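Local coordinates for protein putative 2,3,4,5-tetrahydropyridine-2-carboxylate N- succinyltransferase (PDB 2RIJ) that probably transfers the succinyl group of succinyl-CoA to tetrahydrodipicolinate, opening its ring in the succinylase route of lysine biosynthesis, at residues I43-F48 / V170-D175. Sequence-based numbering, arbitrary orientation.
Sequences ILQASF and VAWSDD
The indole of Trp172 meets the carboxamide of Gln45 at its rim: Gln45 CD lies in the ring plane, 3.7 Å from Trp172 CZ3, and the amide plane is turned 64° from the indole. Asp175 O also lies at the edge in plane, while Val170 CG2 covers one face, 3.2 Å above the ring plane and offset toward the rim. Gln45 OE1 approaches Trp172 CZ3 obliquely at 3.5 Å, and Leu44 O comes obliquely to CH2. With Gln45 CG anti to the backbone N (chi1 -172°), the extended chain carries the carboxamide from strand 43-48 to the indole rim. Elsewhere, Leu44 CD2 touches Val170 CG1 at 3.9 Å, an apolar contact between obliquely crossing side chains.

The polar link runs through two waters. One donates to Gln45 OE1 and to Asp175 O, each at 2.8 Å; the other accepts from Gln45 NE2 at 2.9 Å and donates to the same Asp175 O. Gln45 OE1 is also hydrogen-bonded to His211 NE2 and Gln45 NE2 to Asp34 OD2, while Trp172 NE1 is hydrogen-bonded to Asp203 O. A classic beta bulge places Leu44 and Gln45 opposite Asp34 of antiparallel strand 27-35.

That N-terminal-family sheet meets the middle-family sheet of strands 176-178, 170-173 and 201-203 without strand pairing: axes of 43-48 and 170-173 approach to 9.5 Å, bridged by side chains and waters on a loop carbonyl. Each amide end of Gln45 thus has a protein partner and a water, which should fix the rotation of the buried carboxamide.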
loop_
_atom_site.group_PDB
_atom_site.type_symbol
_atom_site.label_atom_id
_atom_site.label_comp_id
_atom_site.label_asym_id
_atom_site.label_seq_id
_atom_site.Cartn_x
_atom_site.Cartn_y
_atom_site.Cartn_z
ATOM N N ILE A 43 -53.558 -25.940 -10.058
ATOM C CA ILE A 43 -53.323 -25.021 -11.176
ATOM C C ILE A 43 -51.798 -24.828 -11.266
ATOM O O ILE A 43 -51.163 -24.296 -10.341
ATOM C CB ILE A 43 -54.032 -23.657 -10.982
ATOM C CG1 ILE A 43 -55.545 -23.842 -10.679
ATOM C CG2 ILE A 43 -53.774 -22.738 -12.174
ATOM C CD1 ILE A 43 -56.271 -24.798 -11.563
ATOM N N LEU A 44 -51.224 -25.322 -12.362
ATOM C CA LEU A 44 -49.814 -25.226 -12.641
ATOM C C LEU A 44 -49.369 -23.975 -13.392
ATOM O O LEU A 44 -48.189 -23.635 -13.319
ATOM C CB LEU A 44 -49.337 -26.445 -13.420
ATOM C CG LEU A 44 -49.797 -27.797 -12.881
ATOM C CD1 LEU A 44 -49.132 -28.835 -13.735
ATOM C CD2 LEU A 44 -49.419 -27.939 -11.427
ATOM N N GLN A 45 -50.287 -23.325 -14.102
ATOM C CA GLN A 45 -50.005 -22.120 -14.856
ATOM C C GLN A 45 -51.316 -21.476 -15.297
ATOM O O GLN A 45 -52.324 -22.163 -15.517
ATOM C CB GLN A 45 -49.165 -22.435 -16.111
ATOM C CG GLN A 45 -48.676 -21.194 -16.822
ATOM C CD GLN A 45 -47.715 -21.464 -17.961
ATOM O OE1 GLN A 45 -46.662 -20.800 -18.073
ATOM N NE2 GLN A 45 -48.066 -22.419 -18.830
ATOM N N ALA A 46 -51.274 -20.166 -15.486
ATOM C CA ALA A 46 -52.369 -19.396 -16.032
ATOM C C ALA A 46 -51.830 -18.498 -17.151
ATOM O O ALA A 46 -50.725 -17.928 -17.025
ATOM C CB ALA A 46 -52.993 -18.567 -14.927
ATOM N N SER A 47 -52.538 -18.435 -18.273
ATOM C CA SER A 47 -52.135 -17.608 -19.410
ATOM C C SER A 47 -53.269 -16.630 -19.759
ATOM O O SER A 47 -54.434 -17.032 -19.859
ATOM C CB SER A 47 -51.765 -18.484 -20.617
ATOM O OG SER A 47 -50.756 -19.446 -20.276
ATOM N N PHE A 48 -52.918 -15.357 -19.946
ATOM C CA PHE A 48 -53.842 -14.327 -20.332
ATOM C C PHE A 48 -53.427 -13.764 -21.672
ATOM O O PHE A 48 -52.247 -13.585 -21.916
ATOM C CB PHE A 48 -53.805 -13.165 -19.317
ATOM C CG PHE A 48 -54.238 -13.518 -17.922
ATOM C CD1 PHE A 48 -53.355 -14.080 -17.025
ATOM C CD2 PHE A 48 -55.499 -13.170 -17.477
ATOM C CE1 PHE A 48 -53.687 -14.354 -15.729
ATOM C CE2 PHE A 48 -55.875 -13.448 -16.173
ATOM C CZ PHE A 48 -54.940 -14.031 -15.280
ATOM N N VAL A 170 -42.656 -27.609 -10.698
ATOM C CA VAL A 170 -43.045 -28.535 -11.774
ATOM C C VAL A 170 -41.923 -28.594 -12.800
ATOM O O VAL A 170 -41.056 -27.716 -12.845
ATOM C CB VAL A 170 -44.391 -28.139 -12.445
ATOM C CG1 VAL A 170 -45.569 -28.173 -11.408
ATOM C CG2 VAL A 170 -44.303 -26.757 -13.117
ATOM N N ALA A 171 -41.976 -29.637 -13.607
ATOM C CA ALA A 171 -41.161 -29.767 -14.824
ATOM C C ALA A 171 -41.841 -28.986 -15.929
ATOM O O ALA A 171 -43.067 -28.843 -15.926
ATOM C CB ALA A 171 -41.015 -31.231 -15.206
ATOM N N TRP A 172 -41.036 -28.487 -16.872
ATOM C CA TRP A 172 -41.525 -27.665 -17.963
ATOM C C TRP A 172 -40.931 -28.220 -19.225
ATOM O O TRP A 172 -39.714 -28.462 -19.312
ATOM C CB TRP A 172 -41.143 -26.204 -17.794
ATOM C CG TRP A 172 -41.651 -25.567 -16.578
ATOM C CD1 TRP A 172 -41.059 -25.574 -15.358
ATOM C CD2 TRP A 172 -42.834 -24.770 -16.452
ATOM N NE1 TRP A 172 -41.800 -24.851 -14.471
ATOM C CE2 TRP A 172 -42.899 -24.339 -15.105
ATOM C CE3 TRP A 172 -43.859 -24.407 -17.326
ATOM C CZ2 TRP A 172 -43.941 -23.549 -14.616
ATOM C CZ3 TRP A 172 -44.891 -23.584 -16.844
ATOM C CH2 TRP A 172 -44.930 -23.187 -15.494
ATOM N N SER A 173 -41.823 -28.571 -20.147
ATOM C CA SER A 173 -41.449 -29.197 -21.425
ATOM C C SER A 173 -42.080 -28.378 -22.530
ATOM O O SER A 173 -43.318 -28.303 -22.650
ATOM C CB SER A 173 -41.994 -30.632 -21.454
ATOM O OG SER A 173 -41.610 -31.302 -22.648
ATOM N N ASP A 174 -41.253 -27.715 -23.318
ATOM C CA ASP A 174 -41.738 -26.779 -24.335
ATOM C C ASP A 174 -42.800 -25.814 -23.783
ATOM O O ASP A 174 -43.858 -25.553 -24.381
ATOM C CB ASP A 174 -42.206 -27.526 -25.574
ATOM C CG ASP A 174 -41.045 -28.271 -26.273
ATOM O OD1 ASP A 174 -39.864 -27.822 -26.220
ATOM O OD2 ASP A 174 -41.322 -29.333 -26.831
ATOM N N ASP A 175 -42.423 -25.277 -22.635
ATOM C CA ASP A 175 -43.164 -24.323 -21.850
ATOM C C ASP A 175 -44.478 -24.849 -21.284
ATOM O O ASP A 175 -45.258 -24.061 -20.814
ATOM C CB ASP A 175 -43.312 -22.959 -22.615
ATOM C CG ASP A 175 -41.965 -22.114 -22.641
ATOM O OD1 ASP A 175 -41.023 -22.345 -21.789
ATOM O OD2 ASP A 175 -41.864 -21.183 -23.486
HETATM O O HOH W 1 -44.567 -21.633 -19.693
HETATM O O HOH W 2 -47.233 -22.562 -21.602
#